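Local coordinates for transketolase (Campylobacter jejuni, PDB 3L84), which belongs to the transketolase family of thiamine diphosphate-binding enzymes, its three-domain alpha/beta chain pairing with a second copy to form a dimer, at residues L16-M20 with I278-I282; N25-G30 with S255-L260; L459-R463 with E585-E591; F468-R472 with P560-L564. All coordinates share one frame; numbering follows the deposited sequence.

How the contacts relate
The four contacts form two neighbouring pairs in well-separated parts of the molecule, with the centres of contacts 1 and 3 about 49 Å apart. Contacts 1 and 2 are partly buried: contact 1 sets a loop on helix 3-24, and contact 2 pairs the loop that follows this helix with another; they touch through Ala18 and Leu260. Contact 3 is wholly buried and contact 4 largely so, and each joins the pyrimidine-binding domain to the C-terminal domain, one through helix 458-464 and the other through strand 469-471. Chemistry differs with place: a carboxylate and a ring in contact 1, prolines and histidines in contact 2, buried ion pairs beside the dimer partner in contact 3, and a carboxylate gripping a strand in contact 4.

Contact 1 (L16-M20 with I278-I282); sequences LSADM and ISFHI
Phe280 lays its ring against Asp19 on helix 3-24, a loop-on-helix contact in the thiamine diphosphate-binding domain that illustrates how one short side chain can hold both a ring and a backbone. Asp19 CB stands over the centre of one ring face, 4.0 Å from the centroid of the Phe280 ring and 12° off its normal, a CH-pi contact. The CB of Phe280 leaves its backbone facing away from the helix, but CG is anti to the carbonyl carbon (chi1 -62°), and the ring folds back onto the helix. At the ring edge lies the CG of Met20, a selenomethionine modelled in two conformers.

Leu16, one helical turn before Met20, packs beside the ring with its two methyl branches. CD2 rests 3.7 Å from Phe280 CA, while CD1 of Leu16 reaches Ile282 CG1 at 4.3 Å.

The carboxylate of Asp19 then takes hold of the loop itself. Its OD1 forms a salt bridge with Lys269, whose NZ also bonds Ile278 O, so helix 262-272 is drawn into the same knot. OD2 accepts a nearly straight bond from Phe280 N (2.9 Å), which arrives on the anti side, 31° out of the carboxylate plane. The same Asp19 OD2 also accepts from a water at 2.6 Å, and the oxygen of this water in turn receives the N-H of His281 at 3.0 Å.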
# COMPACT_ATOMS: atom_id res chain seq x y z
N LEU A 16 33.51 13.45 4.86
CA LEU A 16 33.43 12.00 4.66
C LEU A 16 32.24 11.67 3.78
O LEU A 16 32.34 10.91 2.82
CB LEU A 16 33.33 11.24 6.00
CG LEU A 16 34.60 11.14 6.85
CD1 LEU A 16 34.32 10.31 8.07
CD2 LEU A 16 35.78 10.51 6.05
N SER A 17 31.10 12.29 4.06
CA SER A 17 29.87 12.02 3.29
C SER A 17 30.03 12.45 1.85
O SER A 17 29.70 11.70 0.92
CB SER A 17 28.68 12.76 3.90
OG SER A 17 28.40 12.32 5.24
N ALA A 18 30.54 13.65 1.63
CA ALA A 18 30.72 14.16 0.29
C ALA A 18 31.72 13.34 -0.51
O ALA A 18 31.49 13.04 -1.68
CB ALA A 18 31.18 15.64 0.35
N ASP A 19 32.82 12.99 0.13
CA ASP A 19 33.85 12.19 -0.52
C ASP A 19 33.34 10.80 -0.88
O ASP A 19 33.74 10.24 -1.91
CB ASP A 19 35.11 12.05 0.36
CG ASP A 19 35.89 13.36 0.54
OD1 ASP A 19 35.71 14.32 -0.26
OD2 ASP A 19 36.75 13.44 1.45
N MSE A 20 32.54 10.20 -0.02
CA MSE A 20 31.94 8.88 -0.30
C MSE A 20 31.05 8.88 -1.51
O MSE A 20 31.12 8.05 -2.34
CB MSE A 20 31.10 8.40 0.90
CG MSE A 20 31.91 8.04 2.05
SE MSE A 20 30.85 7.87 3.70
CE MSE A 20 29.82 6.66 2.92
N ILE A 278 43.05 16.36 -0.29
CA ILE A 278 42.96 15.04 0.31
C ILE A 278 41.51 14.66 0.58
O ILE A 278 40.64 15.52 0.89
CB ILE A 278 43.77 14.94 1.58
CG1 ILE A 278 43.20 15.76 2.70
CG2 ILE A 278 45.21 15.35 1.34
CD1 ILE A 278 43.90 15.45 4.02
N SER A 279 41.26 13.37 0.50
CA SER A 279 39.92 12.86 0.70
C SER A 279 39.91 11.86 1.84
O SER A 279 40.94 11.33 2.23
CB SER A 279 39.42 12.22 -0.59
OG SER A 279 40.20 11.08 -0.91
N PHE A 280 38.73 11.62 2.40
CA PHE A 280 38.54 10.71 3.52
C PHE A 280 39.44 11.04 4.71
O PHE A 280 40.07 10.15 5.30
CB PHE A 280 38.70 9.26 3.06
CG PHE A 280 37.68 8.84 2.04
CD1 PHE A 280 36.44 8.36 2.44
CD2 PHE A 280 37.93 8.97 0.70
CE1 PHE A 280 35.48 8.01 1.48
CE2 PHE A 280 36.98 8.60 -0.25
CZ PHE A 280 35.75 8.13 0.15
N HIS A 281 39.51 12.33 5.02
CA HIS A 281 40.38 12.84 6.07
C HIS A 281 39.62 12.98 7.38
O HIS A 281 38.53 13.55 7.42
CB HIS A 281 40.92 14.21 5.68
CG HIS A 281 41.83 14.80 6.72
ND1 HIS A 281 43.02 14.20 7.07
CD2 HIS A 281 41.68 15.87 7.54
CE1 HIS A 281 43.59 14.90 8.04
NE2 HIS A 281 42.80 15.93 8.33
N ILE A 282 40.22 12.50 8.46
CA ILE A 282 39.67 12.65 9.80
C ILE A 282 40.70 13.39 10.66
O ILE A 282 41.75 12.82 11.03
CB ILE A 282 39.30 11.29 10.41
CG1 ILE A 282 38.36 10.51 9.47
CG2 ILE A 282 38.73 11.52 11.83
CD1 ILE A 282 38.06 9.06 9.86
O HOH W 1 37.28 13.98 3.98

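Contact 2 (N25-G30 with S255-L260); sequences NSGHPG and SHGAPL
Pro29 presses its ring into the curve of residues 255-260, where CG lies 3.2 Å from Ala258 O and CD lies 3.3 Å from Ser255 O, with the CG and CB edge of the ring packed on Leu260. Two carbonyl oxygens and a leucine branch thus form the seat of one proline, a compact example of two loops interlocking by shape more than by hydrogen bonds. The one direct backbone bond between them, Gly30 N to Ser255 O, is weak and bent (122°), and the absence of a side chain on Gly30 lets that oxygen come close.

Next to it, His28 and His256 make a T-shaped pair. CD2 of His28 points at the face of the His256 ring, offset toward the rim, 3.7 Å from His256 NE2, and the planes stand at 72°. The ring of His67 meets both histidines. His28 CB also abuts His256 O at 3.2 Å.

A water bridges the two loops, accepting from Gly27 N at 2.8 Å and donating to Gly257 O at 2.8 Å. At the other end, Pro259 CG sits 3.6 Å from Asn25 OD1; Asn25 itself closes helix 3-24 with a Schellman motif. Ser26 OG is bonded by Arg92, and His28 packs on Asp449 of the second subunit. The 25-30 loop links helix 3-24 to helix 30-42, whereas the 255-260 loop runs between strand 234-239 and helix 262-272, with Pro29 and Pro259 both resting on Val21 of helix 3-24.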
# COMPACT_ATOMS: atom_id res chain seq x y z
N ASN A 25 30.39 8.15 -7.40
CA ASN A 25 29.63 8.85 -8.44
C ASN A 25 28.13 8.58 -8.36
O ASN A 25 27.45 8.42 -9.39
CB ASN A 25 30.17 8.54 -9.85
CG ASN A 25 29.74 9.59 -10.87
OD1 ASN A 25 29.44 10.74 -10.52
ND2 ASN A 25 29.71 9.20 -12.13
N SER A 26 27.61 8.49 -7.15
CA SER A 26 26.23 8.09 -6.92
C SER A 26 25.89 8.38 -5.47
O SER A 26 26.74 8.17 -4.60
CB SER A 26 26.06 6.59 -7.16
OG SER A 26 24.70 6.21 -6.88
N GLY A 27 24.68 8.87 -5.22
CA GLY A 27 24.21 9.04 -3.88
C GLY A 27 23.77 10.44 -3.57
O GLY A 27 23.61 11.26 -4.46
N HIS A 28 23.62 10.70 -2.29
CA HIS A 28 22.83 11.83 -1.79
C HIS A 28 23.62 12.63 -0.79
O HIS A 28 23.71 12.26 0.37
CB HIS A 28 21.57 11.28 -1.13
CG HIS A 28 20.69 10.48 -2.02
ND1 HIS A 28 20.91 9.16 -2.32
CD2 HIS A 28 19.53 10.83 -2.64
CE1 HIS A 28 19.94 8.73 -3.10
NE2 HIS A 28 19.09 9.73 -3.31
N PRO A 29 24.27 13.70 -1.24
CA PRO A 29 25.16 14.45 -0.33
C PRO A 29 24.50 15.64 0.37
O PRO A 29 25.03 16.11 1.40
CB PRO A 29 26.24 14.96 -1.28
CG PRO A 29 25.51 15.16 -2.55
CD PRO A 29 24.45 14.11 -2.65
N GLY A 30 23.39 16.14 -0.17
CA GLY A 30 22.81 17.38 0.33
C GLY A 30 22.29 17.30 1.74
O GLY A 30 22.58 18.17 2.56
N SER A 255 21.41 19.23 -5.17
CA SER A 255 22.31 18.59 -4.23
C SER A 255 21.68 17.40 -3.52
O SER A 255 22.39 16.68 -2.81
CB SER A 255 22.82 19.57 -3.18
OG SER A 255 21.78 19.93 -2.27
N HIS A 256 20.38 17.18 -3.69
CA HIS A 256 19.72 16.10 -2.96
C HIS A 256 20.27 14.75 -3.38
O HIS A 256 20.58 13.93 -2.53
CB HIS A 256 18.20 16.10 -3.19
CG HIS A 256 17.51 14.85 -2.71
ND1 HIS A 256 17.34 14.56 -1.37
CD2 HIS A 256 17.00 13.80 -3.39
CE1 HIS A 256 16.73 13.39 -1.25
NE2 HIS A 256 16.49 12.92 -2.47
N GLY A 257 20.35 14.50 -4.66
CA GLY A 257 20.51 13.16 -5.17
C GLY A 257 21.59 12.95 -6.22
O GLY A 257 21.50 11.99 -6.97
N ALA A 258 22.58 13.85 -6.29
CA ALA A 258 23.70 13.67 -7.18
C ALA A 258 24.95 14.16 -6.50
O ALA A 258 24.88 15.05 -5.67
CB ALA A 258 23.47 14.42 -8.45
N PRO A 259 26.10 13.66 -6.91
CA PRO A 259 27.38 14.13 -6.35
C PRO A 259 27.54 15.64 -6.46
O PRO A 259 27.05 16.28 -7.40
CB PRO A 259 28.43 13.39 -7.20
CG PRO A 259 27.72 12.13 -7.67
CD PRO A 259 26.29 12.56 -7.89
N LEU A 260 28.21 16.22 -5.46
CA LEU A 260 28.43 17.67 -5.42
C LEU A 260 29.34 18.14 -6.53
O LEU A 260 29.24 19.30 -6.96
CB LEU A 260 29.03 18.08 -4.08
CG LEU A 260 28.17 17.82 -2.84
CD1 LEU A 260 28.96 18.20 -1.60
CD2 LEU A 260 26.86 18.57 -2.87
O HOH W 2 22.53 9.44 -6.98

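Contact 3 (L459-R463 with E585-E591); sequences LSTFR and EAAHSNE
Glu585 meets Arg463 end-on, each carboxylate oxygen taking one N-H through its syn lone pair: NH1 to OE1, and NH2 of Arg463 to OE2 of Glu585 at 2.8 Å and 175°. The two planes are nearly coplanar, 17° apart, which suits a bidentate salt bridge, and Leu459 CG lies over one face of the guanidinium. Ser533 bonds OE2 as well. Ala587 follows, its CB 4.1 Å from Leu459 CD2. At His588 the backbone O accepts a hydrogen bond from a water that accepts from Ser460 N, while ND1 of the His588 ring bonds Ala464 O of the second subunit. Ser589 OG donates 2.7 Å to the anti lone pair of Glu585 OE1, helping to fix that carboxylate. Glu591, bent at chi2 (-86°), completes the salt-bridge network: OE2 accepts from Arg463 NH1 at 2.9 Å on its anti side, and OE1 lies 2.7 Å from Ser460 OG. The buried arginine probably offsets part of the two carboxylates' charge. Helix 458-464 of the pyrimidine-binding domain here meets the loop between strands 580-584 and 598-600 of the C-terminal domain, with Phe562 of helix 562-566 packed against both Arg463 and Glu591.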
# COMPACT_ATOMS: atom_id res chain seq x y z
N LEU A 459 -2.60 -13.40 -2.96
CA LEU A 459 -1.79 -14.60 -2.80
C LEU A 459 -0.60 -14.53 -3.76
O LEU A 459 0.54 -14.86 -3.38
CB LEU A 459 -2.67 -15.82 -3.04
CG LEU A 459 -2.28 -17.18 -2.55
CD1 LEU A 459 -1.96 -17.16 -1.04
CD2 LEU A 459 -3.44 -18.12 -2.81
N SER A 460 -0.81 -14.11 -4.99
CA SER A 460 0.29 -13.98 -5.95
C SER A 460 1.35 -13.00 -5.46
O SER A 460 2.54 -13.23 -5.59
CB SER A 460 -0.18 -13.53 -7.32
OG SER A 460 -0.97 -14.50 -7.97
N THR A 461 0.93 -11.85 -4.93
CA THR A 461 1.84 -10.86 -4.39
C THR A 461 2.72 -11.43 -3.29
O THR A 461 3.94 -11.28 -3.36
CB THR A 461 1.10 -9.66 -3.83
OG1 THR A 461 0.37 -9.03 -4.90
CG2 THR A 461 2.01 -8.65 -3.15
N PHE A 462 2.12 -12.07 -2.30
CA PHE A 462 2.89 -12.58 -1.19
C PHE A 462 3.79 -13.75 -1.59
O PHE A 462 4.92 -13.84 -1.10
CB PHE A 462 2.00 -12.87 0.03
CG PHE A 462 1.80 -11.66 0.84
CD1 PHE A 462 0.93 -10.69 0.47
CD2 PHE A 462 2.55 -11.51 2.01
CE1 PHE A 462 0.85 -9.47 1.24
CE2 PHE A 462 2.44 -10.38 2.76
CZ PHE A 462 1.65 -9.35 2.36
N ARG A 463 3.35 -14.60 -2.50
CA ARG A 463 4.20 -15.66 -2.99
C ARG A 463 5.35 -15.11 -3.79
O ARG A 463 6.48 -15.62 -3.66
CB ARG A 463 3.41 -16.66 -3.80
CG ARG A 463 2.46 -17.47 -2.94
CD ARG A 463 1.59 -18.33 -3.80
NE ARG A 463 0.77 -19.24 -3.00
CZ ARG A 463 -0.28 -19.88 -3.47
NH1 ARG A 463 -0.72 -19.63 -4.69
NH2 ARG A 463 -0.95 -20.70 -2.66
N GLU A 585 -7.62 -23.06 -6.82
CA GLU A 585 -7.55 -22.05 -5.77
C GLU A 585 -8.55 -20.94 -6.08
O GLU A 585 -8.68 -20.54 -7.21
CB GLU A 585 -6.14 -21.43 -5.67
CG GLU A 585 -5.11 -22.28 -4.98
CD GLU A 585 -3.81 -21.55 -4.68
OE1 GLU A 585 -3.39 -20.59 -5.41
OE2 GLU A 585 -3.15 -21.98 -3.73
N ALA A 586 -9.16 -20.40 -5.04
CA ALA A 586 -10.05 -19.24 -5.15
C ALA A 586 -9.21 -17.97 -5.17
O ALA A 586 -9.18 -17.17 -4.22
CB ALA A 586 -11.09 -19.21 -4.02
N ALA A 587 -8.48 -17.81 -6.25
CA ALA A 587 -7.49 -16.73 -6.43
C ALA A 587 -7.11 -16.69 -7.88
O ALA A 587 -7.34 -17.67 -8.61
CB ALA A 587 -6.25 -16.99 -5.56
N HIS A 588 -6.50 -15.61 -8.31
CA HIS A 588 -5.92 -15.53 -9.67
C HIS A 588 -4.47 -15.78 -9.45
O HIS A 588 -3.71 -14.82 -9.17
CB HIS A 588 -6.11 -14.15 -10.26
CG HIS A 588 -5.69 -14.06 -11.68
ND1 HIS A 588 -5.30 -12.87 -12.22
CD2 HIS A 588 -5.70 -14.97 -12.69
CE1 HIS A 588 -5.02 -13.05 -13.50
NE2 HIS A 588 -5.23 -14.31 -13.81
N SER A 589 -4.11 -17.05 -9.50
CA SER A 589 -2.78 -17.54 -9.10
C SER A 589 -2.09 -18.33 -10.26
O SER A 589 -1.91 -19.55 -10.28
CB SER A 589 -2.80 -18.23 -7.72
OG SER A 589 -3.94 -19.08 -7.59
N ASN A 590 -1.64 -17.56 -11.25
CA ASN A 590 -0.94 -18.10 -12.37
C ASN A 590 0.40 -18.70 -11.99
O ASN A 590 0.94 -19.51 -12.73
CB ASN A 590 -0.71 -17.04 -13.46
CG ASN A 590 -1.93 -16.78 -14.34
OD1 ASN A 590 -2.11 -15.66 -14.85
ND2 ASN A 590 -2.72 -17.79 -14.57
N GLU A 591 0.96 -18.35 -10.83
CA GLU A 591 2.16 -19.02 -10.37
C GLU A 591 1.99 -20.53 -10.22
O GLU A 591 2.97 -21.27 -10.23
CB GLU A 591 2.67 -18.39 -9.06
CG GLU A 591 1.76 -18.56 -7.84
CD GLU A 591 0.67 -17.51 -7.67
OE1 GLU A 591 0.43 -16.69 -8.57
OE2 GLU A 591 0.03 -17.54 -6.60
O HOH W 3 -3.41 -14.51 -6.23

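Contact 4 (F468-R472 with P560-L564); sequences FLTFR and PCFEL
Glu563 reaches across from its helix to Thr470 on the strand, and each atom along the way finds a partner. CB lies 4.1 Å from Leu469 CD2; CG passes 3.5 Å from Phe468 O. A sharp bend at chi2 (95°) then turns the carboxylate onto Thr470, which grips it twice: Thr470 N donates to OE1 at 3.1 Å from above the carboxylate plane, and Thr470 OG1 donates to the syn lone pair of Glu563 OE2 at 2.9 Å. A water donates to both OE1 and Thr470 O and accepts from Phe562 N, tying the helix start to the strand.

Cys561 lays SG over a face of the Phe471 ring, 4.5 Å from its centroid, a sulfur-aromatic contact. That sulfur also caps the helix, weakly accepting from Leu564 N, and Leu564 packs on both Leu469 and Phe471. Further along, Arg472 N bonds Pro560 O at 2.8 Å, while the Arg472 guanidinium is held by Ser533, Asp442 and Glu536.

This is a domain interface in the transketolase fold: the N-capped start of helix 562-566, from the C-terminal domain, meets strand 469-471, outermost within this chain, of the parallel sheet in the pyrimidine-binding domain.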
# COMPACT_ATOMS: atom_id res chain seq x y z
N PHE A 468 9.60 -14.57 2.31
CA PHE A 468 8.32 -14.71 2.97
C PHE A 468 7.85 -16.10 2.79
O PHE A 468 7.98 -16.70 1.67
CB PHE A 468 7.23 -13.80 2.38
CG PHE A 468 6.66 -12.80 3.34
CD1 PHE A 468 7.21 -11.57 3.42
CD2 PHE A 468 5.67 -13.14 4.25
CE1 PHE A 468 6.77 -10.68 4.25
CE2 PHE A 468 5.19 -12.16 5.12
CZ PHE A 468 5.76 -10.96 5.14
N LEU A 469 7.26 -16.66 3.82
CA LEU A 469 6.46 -17.88 3.67
C LEU A 469 4.99 -17.49 3.69
O LEU A 469 4.58 -16.71 4.54
CB LEU A 469 6.74 -18.84 4.81
CG LEU A 469 8.18 -19.33 4.89
CD1 LEU A 469 8.35 -20.28 6.09
CD2 LEU A 469 8.62 -20.03 3.59
N THR A 470 4.19 -18.02 2.78
CA THR A 470 2.78 -17.66 2.72
C THR A 470 2.01 -18.95 3.00
O THR A 470 1.85 -19.80 2.10
CB THR A 470 2.39 -17.06 1.38
OG1 THR A 470 3.28 -15.95 1.11
CG2 THR A 470 0.95 -16.53 1.37
N PHE A 471 1.51 -19.11 4.21
CA PHE A 471 0.77 -20.31 4.59
C PHE A 471 -0.72 -20.12 4.38
O PHE A 471 -1.27 -19.11 4.81
CB PHE A 471 1.00 -20.65 6.05
CG PHE A 471 2.39 -21.08 6.36
CD1 PHE A 471 2.82 -22.35 6.03
CD2 PHE A 471 3.27 -20.22 6.97
CE1 PHE A 471 4.11 -22.76 6.36
CE2 PHE A 471 4.55 -20.65 7.28
CZ PHE A 471 4.93 -21.92 6.96
N ARG A 472 -1.38 -21.07 3.73
CA ARG A 472 -2.83 -21.03 3.53
C ARG A 472 -3.39 -22.39 3.99
O ARG A 472 -3.66 -23.28 3.19
CB ARG A 472 -3.19 -20.69 2.11
CG ARG A 472 -4.63 -20.50 1.85
CD ARG A 472 -4.93 -19.87 0.47
NE ARG A 472 -6.37 -19.63 0.27
CZ ARG A 472 -7.19 -20.32 -0.50
NH1 ARG A 472 -6.78 -21.27 -1.31
NH2 ARG A 472 -8.46 -19.96 -0.51
N PRO A 560 -0.23 -26.16 1.51
CA PRO A 560 -0.32 -25.05 2.42
C PRO A 560 0.74 -23.99 2.21
O PRO A 560 0.53 -22.86 2.65
CB PRO A 560 -0.22 -25.73 3.80
CG PRO A 560 0.49 -27.00 3.53
CD PRO A 560 -0.05 -27.45 2.21
N CYS A 561 1.88 -24.30 1.60
CA CYS A 561 2.91 -23.29 1.38
C CYS A 561 3.66 -23.51 0.07
O CYS A 561 4.53 -24.36 -0.03
CB CYS A 561 3.84 -23.21 2.58
SG CYS A 561 5.05 -21.87 2.41
N PHE A 562 3.36 -22.69 -0.92
CA PHE A 562 4.01 -22.72 -2.26
C PHE A 562 5.53 -22.57 -2.13
O PHE A 562 6.28 -23.32 -2.77
CB PHE A 562 3.38 -21.61 -3.11
CG PHE A 562 3.83 -21.53 -4.55
CD1 PHE A 562 3.05 -22.03 -5.56
CD2 PHE A 562 4.97 -20.88 -4.89
CE1 PHE A 562 3.44 -21.91 -6.89
CE2 PHE A 562 5.36 -20.77 -6.24
CZ PHE A 562 4.60 -21.32 -7.21
N GLU A 563 5.99 -21.62 -1.33
CA GLU A 563 7.42 -21.34 -1.23
C GLU A 563 8.20 -22.53 -0.69
O GLU A 563 9.31 -22.82 -1.15
CB GLU A 563 7.68 -20.12 -0.35
CG GLU A 563 7.05 -18.87 -0.91
CD GLU A 563 5.67 -18.50 -0.35
OE1 GLU A 563 4.93 -19.39 0.15
OE2 GLU A 563 5.37 -17.29 -0.33
N LEU A 564 7.64 -23.25 0.28
CA LEU A 564 8.30 -24.44 0.77
C LEU A 564 8.29 -25.53 -0.26
O LEU A 564 9.27 -26.27 -0.38
CB LEU A 564 7.69 -24.96 2.08
CG LEU A 564 7.91 -24.11 3.30
CD1 LEU A 564 7.12 -24.69 4.49
CD2 LEU A 564 9.38 -23.98 3.61
O HOH W 4 2.17 -20.08 -0.49